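Local coordinates for 5' nucleotidase family protein (Staphylococcus aureus subsp. aureus, PDB 4Q7F) that belongs to the 5' nucleotidase family, pairing a two-metal calcineurin-like phosphoesterase domain with a 5'-nucleotidase C-terminal domain, at residues A[170-173]-A[174-177]; A[484-487]-A[488-491]; A[134-138]-A[139-143]. All coordinates share one frame; numbering follows the deposited sequence.

Contact 1 of 3, residues A[170-173]-A[174-177]; sequences WEQP and EHIQ. With 3D1 ((2R,3S,5R)-5-(6-amino-9H-purin-9-yl)-tetrahydro-2-(hydroxymethyl)furan-3-ol), chain D.
The carboxylate of E171 and the imidazole of H175 are joined by a hydrogen bond, H175 ND1 giving its proton to E171 OE1 at 3.0 Å and 153°. E171 OE1 also accepts from Q172 N at 2.8 Å. These two donors approach OE1 from opposite faces of the carboxylate, each well out of its plane, and together they fix its position. With CG anti to the backbone N (chi1 -169°) and a bend at chi2, the E171 chain folds back to reach the ring, while its other oxygen, OE2, bonds to N113 ND2.

Two backbone bonds close the turn: H175 N donates to Q172 O, and I176 N to P173 O at 3.2 Å.

Two apolar contacts accompany the bond. The Q172 side chain runs alongside H175 and lies over one face of the imidazole, Q172 CB being 3.6 Å from the H175 ring centroid in a CH-pi contact; Q172 NE2 is hydrogen-bonded to T389 OG1. I176 CG2 packs on E171 CG at 3.7 Å.

W170 turns away from the helix to the ligand 3D1, whose C5' lies over one indole face, offset toward the rim; W170 CZ2 is 3.5 Å from 3D1 O5'. The arrangement is a His-carboxylate hydrogen bond at the entry to a short, weakly bonded helix, following directly on a tryptophan of the 3D1 pocket.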
loop_
_atom_site.group_PDB
_atom_site.type_symbol
_atom_site.label_atom_id
_atom_site.label_comp_id
_atom_site.label_asym_id
_atom_site.label_seq_id
_atom_site.Cartn_x
_atom_site.Cartn_y
_atom_site.Cartn_z
ATOM N N TRP A 170 -4.112 0.394 10.409
ATOM C CA TRP A 170 -3.137 -0.479 9.753
ATOM C C TRP A 170 -1.780 -0.672 10.439
ATOM O O TRP A 170 -1.220 -1.769 10.442
ATOM C CB TRP A 170 -2.791 0.069 8.346
ATOM C CG TRP A 170 -3.972 0.402 7.458
ATOM C CD1 TRP A 170 -5.083 -0.382 7.222
ATOM C CD2 TRP A 170 -4.132 1.574 6.660
ATOM N NE1 TRP A 170 -5.931 0.259 6.343
ATOM C CE2 TRP A 170 -5.363 1.458 5.983
ATOM C CE3 TRP A 170 -3.350 2.729 6.454
ATOM C CZ2 TRP A 170 -5.831 2.448 5.122
ATOM C CZ3 TRP A 170 -3.821 3.701 5.606
ATOM C CH2 TRP A 170 -5.049 3.567 4.959
ATOM N N GLU A 171 -1.258 0.401 10.992
ATOM C CA GLU A 171 0.125 0.424 11.458
ATOM C C GLU A 171 0.378 -0.184 12.840
ATOM O O GLU A 171 -0.544 -0.320 13.643
ATOM C CB GLU A 171 0.601 1.903 11.413
ATOM C CG GLU A 171 2.096 2.099 11.606
ATOM C CD GLU A 171 2.885 1.255 10.622
ATOM O OE1 GLU A 171 3.478 0.238 11.074
ATOM O OE2 GLU A 171 2.820 1.556 9.405
ATOM N N GLN A 172 1.634 -0.568 13.081
ATOM C CA GLN A 172 2.072 -1.049 14.377
ATOM C C GLN A 172 1.752 0.071 15.363
ATOM O O GLN A 172 2.099 1.227 15.088
ATOM C CB GLN A 172 3.588 -1.233 14.389
ATOM C CG GLN A 172 4.161 -2.273 13.449
ATOM C CD GLN A 172 3.973 -3.676 13.957
ATOM O OE1 GLN A 172 3.071 -3.947 14.748
ATOM N NE2 GLN A 172 4.822 -4.585 13.501
ATOM N N PRO A 173 1.090 -0.247 16.493
ATOM C CA PRO A 173 0.781 0.775 17.523
ATOM C C PRO A 173 2.026 1.512 18.023
ATOM O O PRO A 173 2.014 2.725 18.172
ATOM C CB PRO A 173 0.167 -0.041 18.656
ATOM C CG PRO A 173 -0.432 -1.205 17.982
ATOM C CD PRO A 173 0.510 -1.553 16.856
ATOM N N GLU A 174 3.098 0.779 18.252
ATOM C CA GLU A 174 4.330 1.401 18.720
ATOM C C GLU A 174 4.905 2.410 17.714
ATOM O O GLU A 174 5.593 3.338 18.118
ATOM C CB GLU A 174 5.387 0.362 19.153
ATOM C CG GLU A 174 5.720 -0.774 18.191
ATOM C CD GLU A 174 4.740 -1.959 18.247
ATOM O OE1 GLU A 174 3.514 -1.761 18.285
ATOM O OE2 GLU A 174 5.208 -3.110 18.222
ATOM N N HIS A 175 4.610 2.252 16.419
ATOM C CA HIS A 175 5.114 3.179 15.410
ATOM C C HIS A 175 4.387 4.518 15.351
ATOM O O HIS A 175 4.938 5.481 14.827
ATOM C CB HIS A 175 5.111 2.582 14.001
ATOM C CG HIS A 175 6.007 1.403 13.840
ATOM N ND1 HIS A 175 5.917 0.545 12.765
ATOM C CD2 HIS A 175 6.964 0.897 14.646
ATOM C CE1 HIS A 175 6.821 -0.407 12.891
ATOM N NE2 HIS A 175 7.455 -0.226 14.032
ATOM N N ILE A 176 3.176 4.591 15.893
ATOM C CA ILE A 176 2.399 5.826 15.816
ATOM C C ILE A 176 1.867 6.340 17.144
ATOM O O ILE A 176 1.066 7.267 17.153
ATOM C CB ILE A 176 1.174 5.650 14.894
ATOM C CG1 ILE A 176 0.235 4.561 15.452
ATOM C CG2 ILE A 176 1.613 5.268 13.500
ATOM C CD1 ILE A 176 -1.058 4.416 14.684
ATOM N N GLN A 177 2.319 5.751 18.246
ATOM C CA GLN A 177 1.788 6.053 19.599
ATOM C C GLN A 177 1.713 7.529 20.030
ATOM O O GLN A 177 0.833 7.895 20.813
ATOM C CB GLN A 177 2.500 5.177 20.670
ATOM C CG GLN A 177 4.024 5.320 20.756
ATOM C CD GLN A 177 4.481 6.601 21.437
ATOM O OE1 GLN A 177 3.791 7.144 22.303
ATOM N NE2 GLN A 177 5.668 7.069 21.076
HETATM O "O5'" 3D1 D . -5.547 0.481 2.295
HETATM C "C5'" 3D1 D . -4.693 -0.545 2.793
HETATM C "C4'" 3D1 D . -3.234 -0.172 2.591
HETATM O "O4'" 3D1 D . -2.471 -1.101 3.346
HETATM C "C1'" 3D1 D . -1.713 -1.974 2.503
HETATM N N9 3D1 D . -1.800 -3.363 3.033
HETATM C C4 3D1 D . -0.986 -3.799 3.984
HETATM N N3 3D1 D . 0.027 -3.230 4.677
HETATM C C2 3D1 D . 0.694 -3.934 5.610
HETATM N N1 3D1 D . 0.391 -5.225 5.917
HETATM C C6 3D1 D . -0.601 -5.906 5.299
HETATM N N6 3D1 D . -0.874 -7.196 5.640
HETATM C C5 3D1 D . -1.382 -5.188 4.268
HETATM N N7 3D1 D . -2.407 -5.469 3.438
HETATM C C8 3D1 D . -2.665 -4.359 2.702
HETATM C "C2'" 3D1 D . -2.218 -1.755 1.084
HETATM C "C3'" 3D1 D . -2.703 -0.320 1.170
HETATM O "O3'" 3D1 D . -1.574 0.557 0.972
#

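Contact 2 of 3, residues A[484-487]-A[488-491]; sequences QYDM and YIDA
I489 N donates to D486 O at 3.1 Å and 157°, and Y488 N reaches Y485 O in a weak bond of 3.3 Å, each acceptor lying three residues earlier. D486 O also accepts from a water at 2.7 Å, and the water's other proton goes to I489 O at 2.6 Å, so a single solvent molecule bridges the two carbonyls. The chain then reverses in a type II turn, in which A491 N donates to Y488 O. M487 O is taken by K399 NZ, and Y485 OH is engaged by S407 OG and N433 O.

Among the side chains, selenomethionine M487 curls back, bent at chi2 and chi3, to put SE over the centre of the Y488 ring, 4.2 Å from the centroid and 12° off the normal: a Met-aromatic contact. Y485 lies alongside Y488, Y485 CB being 3.8 Å from Y488 CD2. I489 CD1 rests near D486 OD1.

The 3-10 turn thus sits in the connection between helix 476-479 and strand 493-497, M487 and Y488 meeting helix 397-408 while Y488 also packs against strands 390-396, 435-438 and 469-475.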
loop_
_atom_site.group_PDB
_atom_site.type_symbol
_atom_site.label_atom_id
_atom_site.label_comp_id
_atom_site.label_asym_id
_atom_site.label_seq_id
_atom_site.Cartn_x
_atom_site.Cartn_y
_atom_site.Cartn_z
ATOM N N GLN A 484 -10.990 -4.040 7.002
ATOM C CA GLN A 484 -12.341 -4.119 7.581
ATOM C C GLN A 484 -12.572 -5.382 8.425
ATOM O O GLN A 484 -13.658 -5.986 8.373
ATOM C CB GLN A 484 -13.459 -4.003 6.514
ATOM C CG GLN A 484 -13.476 -2.713 5.737
ATOM C CD GLN A 484 -14.591 -2.695 4.692
ATOM O OE1 GLN A 484 -15.704 -3.178 4.935
ATOM N NE2 GLN A 484 -14.298 -2.133 3.533
ATOM N N TYR A 485 -11.545 -5.776 9.183
ATOM C CA TYR A 485 -11.626 -6.880 10.142
ATOM C C TYR A 485 -11.686 -6.214 11.532
ATOM O O TYR A 485 -10.826 -6.402 12.407
ATOM C CB TYR A 485 -10.439 -7.819 10.002
ATOM C CG TYR A 485 -10.568 -8.710 8.772
ATOM C CD1 TYR A 485 -10.127 -8.289 7.524
ATOM C CD2 TYR A 485 -11.180 -9.956 8.860
ATOM C CE1 TYR A 485 -10.252 -9.099 6.398
ATOM C CE2 TYR A 485 -11.318 -10.772 7.736
ATOM C CZ TYR A 485 -10.857 -10.366 6.525
ATOM O OH TYR A 485 -11.012 -11.189 5.412
ATOM N N ASP A 486 -12.739 -5.432 11.702
ATOM C CA ASP A 486 -12.969 -4.664 12.921
ATOM C C ASP A 486 -13.235 -5.499 14.185
ATOM O O ASP A 486 -12.978 -5.035 15.276
ATOM C CB ASP A 486 -14.068 -3.643 12.637
ATOM C CG ASP A 486 -13.632 -2.641 11.560
ATOM O OD1 ASP A 486 -12.757 -1.796 11.855
ATOM O OD2 ASP A 486 -14.115 -2.733 10.403
HETATM N N MSE A 487 -13.668 -6.743 14.024
HETATM C CA MSE A 487 -13.929 -7.608 15.168
HETATM C C MSE A 487 -12.659 -7.915 15.944
HETATM O O MSE A 487 -12.741 -8.305 17.093
HETATM C CB MSE A 487 -14.674 -8.878 14.729
HETATM C CG MSE A 487 -13.859 -9.966 14.003
HETATM SE SE MSE A 487 -13.049 -9.478 12.253
HETATM C CE MSE A 487 -14.713 -9.114 11.275
ATOM N N TYR A 488 -11.478 -7.740 15.354
ATOM C CA TYR A 488 -10.253 -8.017 16.108
ATOM C C TYR A 488 -9.789 -6.868 16.994
ATOM O O TYR A 488 -8.958 -7.072 17.877
ATOM C CB TYR A 488 -9.087 -8.360 15.203
ATOM C CG TYR A 488 -9.239 -9.594 14.375
ATOM C CD1 TYR A 488 -9.579 -10.811 14.971
ATOM C CD2 TYR A 488 -8.967 -9.584 13.010
ATOM C CE1 TYR A 488 -9.679 -11.962 14.225
ATOM C CE2 TYR A 488 -9.063 -10.739 12.254
ATOM C CZ TYR A 488 -9.421 -11.929 12.881
ATOM O OH TYR A 488 -9.545 -13.090 12.187
ATOM N N ILE A 489 -10.308 -5.669 16.764
ATOM C CA ILE A 489 -9.845 -4.485 17.502
ATOM C C ILE A 489 -10.061 -4.634 18.996
ATOM O O ILE A 489 -11.159 -5.008 19.465
ATOM C CB ILE A 489 -10.496 -3.185 16.960
ATOM C CG1 ILE A 489 -10.022 -2.935 15.519
ATOM C CG2 ILE A 489 -10.140 -1.994 17.843
ATOM C CD1 ILE A 489 -10.758 -1.820 14.793
ATOM N N ASP A 490 -9.003 -4.362 19.753
ATOM C CA ASP A 490 -9.079 -4.480 21.216
ATOM C C ASP A 490 -9.360 -5.908 21.743
ATOM O O ASP A 490 -9.770 -6.038 22.883
ATOM C CB ASP A 490 -10.152 -3.523 21.788
ATOM C CG ASP A 490 -9.800 -2.046 21.603
ATOM O OD1 ASP A 490 -8.632 -1.717 21.298
ATOM O OD2 ASP A 490 -10.702 -1.206 21.804
ATOM N N ALA A 491 -9.185 -6.961 20.936
ATOM C CA ALA A 491 -9.360 -8.326 21.449
ATOM C C ALA A 491 -8.142 -8.535 22.365
ATOM O O ALA A 491 -7.050 -8.040 22.061
ATOM C CB ALA A 491 -9.379 -9.359 20.329
HETATM O O HOH W 1 -13.290 -4.790 17.971
#

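Contact 3 of 3, residues A[134-138]-A[139-143]; sequences NIYEN and DSTLT
D139 and N138 occupy the middle of a type II' turn from E137 to S140, N138 with positive phi (62°), and the D139 carbonyl carbon comes to the edge of the Y136 ring. S140 follows as the hydrogen-bonded antiparallel partner of E137: E137 N donates to S140 O at 2.7 Å, nearly along the C=O axis, while the return bond from S140 N to E137 O is weak at 3.4 Å. A water hydrogen-bonds to S140 OG at 2.8 Å, close to the E137 and T141 carbonyls.

T141 is the non-hydrogen-bonded antiparallel partner of Y136; the side chains diverge at their CB atoms, yet the T141 methyl reaches the ring. T141 N lies above one face of the tyrosine, toward the rim, and T141 CG2 makes a CH-pi contact 4.3 Å from the Y136 centroid. T141 OG1, set between the backbone N and carbonyl carbon (chi1 55°), turns down the chain to donate to T143 O at 2.6 Å.

L142 N gives a nearly straight bond to I135 O, 3.0 Å at 175°. L142 CD1 touches E137 OE1 at 3.8 Å; the other oxygen of that carboxylate, OE2, forms a salt bridge with K120. At T143, the backbone N donates to a second water, which in turn donates to I135 O at 2.9 Å.

This is a beta hairpin with a two-residue type II' turn (N138-D139), strand 140-141 forming one edge of a three-stranded antiparallel sheet whose other edge is strand 179-181.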
loop_
_atom_site.group_PDB
_atom_site.type_symbol
_atom_site.label_atom_id
_atom_site.label_comp_id
_atom_site.label_asym_id
_atom_site.label_seq_id
_atom_site.Cartn_x
_atom_site.Cartn_y
_atom_site.Cartn_z
ATOM N N ASN A 134 -1.853 17.423 8.292
ATOM C CA ASN A 134 -2.854 16.791 9.149
ATOM C C ASN A 134 -2.398 15.655 10.072
ATOM O O ASN A 134 -3.230 14.948 10.658
ATOM C CB ASN A 134 -4.037 16.348 8.290
ATOM C CG ASN A 134 -3.697 15.202 7.372
ATOM O OD1 ASN A 134 -2.596 15.123 6.852
ATOM N ND2 ASN A 134 -4.646 14.295 7.182
ATOM N N ILE A 135 -1.093 15.464 10.217
ATOM C CA ILE A 135 -0.574 14.452 11.135
ATOM C C ILE A 135 0.242 15.204 12.153
ATOM O O ILE A 135 1.260 15.844 11.813
ATOM C CB ILE A 135 0.305 13.391 10.455
ATOM C CG1 ILE A 135 -0.523 12.566 9.479
ATOM C CG2 ILE A 135 0.935 12.479 11.501
ATOM C CD1 ILE A 135 0.237 11.448 8.792
ATOM N N TYR A 136 -0.212 15.164 13.398
ATOM C CA TYR A 136 0.468 15.863 14.481
ATOM C C TYR A 136 1.254 14.933 15.379
ATOM O O TYR A 136 0.840 13.780 15.648
ATOM C CB TYR A 136 -0.549 16.628 15.334
ATOM C CG TYR A 136 -0.978 17.972 14.788
ATOM C CD1 TYR A 136 -1.599 18.094 13.547
ATOM C CD2 TYR A 136 -0.815 19.125 15.550
ATOM C CE1 TYR A 136 -2.001 19.338 13.063
ATOM C CE2 TYR A 136 -1.231 20.361 15.086
ATOM C CZ TYR A 136 -1.821 20.465 13.846
ATOM O OH TYR A 136 -2.222 21.715 13.403
ATOM N N GLU A 137 2.388 15.435 15.839
ATOM C CA GLU A 137 3.201 14.741 16.814
ATOM C C GLU A 137 3.149 15.669 18.032
ATOM O O GLU A 137 3.677 16.787 18.000
ATOM C CB GLU A 137 4.617 14.566 16.319
ATOM C CG GLU A 137 5.493 13.822 17.303
ATOM C CD GLU A 137 6.950 13.814 16.898
ATOM O OE1 GLU A 137 7.425 14.780 16.268
ATOM O OE2 GLU A 137 7.638 12.855 17.255
ATOM N N ASN A 138 2.502 15.209 19.094
ATOM C CA ASN A 138 2.287 16.023 20.275
ATOM C C ASN A 138 1.427 17.238 19.867
ATOM O O ASN A 138 0.340 17.046 19.301
ATOM C CB ASN A 138 3.608 16.375 20.990
ATOM C CG ASN A 138 4.312 15.144 21.551
ATOM O OD1 ASN A 138 3.677 14.133 21.875
ATOM N ND2 ASN A 138 5.626 15.230 21.684
ATOM N N ASP A 139 1.908 18.454 20.087
ATOM C CA ASP A 139 1.100 19.632 19.788
ATOM C C ASP A 139 1.548 20.437 18.559
ATOM O O ASP A 139 1.366 21.647 18.502
ATOM C CB ASP A 139 1.009 20.514 21.050
ATOM C CG ASP A 139 0.375 19.776 22.229
ATOM O OD1 ASP A 139 -0.397 18.819 22.004
ATOM O OD2 ASP A 139 0.641 20.159 23.384
ATOM N N SER A 140 2.120 19.755 17.571
ATOM C CA SER A 140 2.510 20.398 16.318
ATOM C C SER A 140 2.592 19.327 15.220
ATOM O O SER A 140 2.464 18.135 15.504
ATOM C CB SER A 140 3.838 21.152 16.458
ATOM O OG SER A 140 4.918 20.253 16.625
ATOM N N THR A 141 2.767 19.757 13.980
ATOM C CA THR A 141 2.857 18.825 12.866
ATOM C C THR A 141 4.124 17.974 12.981
ATOM O O THR A 141 5.157 18.443 13.442
ATOM C CB THR A 141 2.818 19.543 11.502
ATOM O OG1 THR A 141 3.855 20.539 11.448
ATOM C CG2 THR A 141 1.450 20.210 11.281
ATOM N N LEU A 142 4.004 16.707 12.612
ATOM C CA LEU A 142 5.139 15.786 12.600
ATOM C C LEU A 142 6.223 16.376 11.704
ATOM O O LEU A 142 7.384 16.443 12.094
ATOM C CB LEU A 142 4.700 14.413 12.092
ATOM C CG LEU A 142 5.801 13.417 11.718
ATOM C CD1 LEU A 142 6.744 13.121 12.874
ATOM C CD2 LEU A 142 5.169 12.142 11.188
ATOM N N THR A 143 5.825 16.802 10.501
ATOM C CA THR A 143 6.750 17.444 9.545
ATOM C C THR A 143 6.937 18.907 9.899
ATOM O O THR A 143 6.094 19.506 10.582
ATOM C CB THR A 143 6.260 17.352 8.081
ATOM O OG1 THR A 143 4.921 17.873 7.948
ATOM C CG2 THR A 143 6.275 15.925 7.607
HETATM O O HOH W 2 3.095 16.418 9.677
HETATM O O HOH W 3 6.025 17.700 16.245
#

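Overall arrangement
Contacts 1 and 3 both belong to the calcineurin-like phosphoesterase region, with centres about 15 Å apart and nearest atoms about 7 Å apart. The loop residue F112 is touched by the side chains of E171 of contact 1 and of I135 and L142 of contact 3, linking them indirectly. Contact 2 belongs to the 5'-nucleotidase C-terminal region, its centre about 15 Å from that of contact 1 and about 27 Å from that of contact 3. Contact 1 supplies W170 to the 3D1 pocket, which also draws residues from the C-terminal region. The Y485 side chain lies about 9 Å from 3D1, and that of I135 about 11 Å from the magnesium ion.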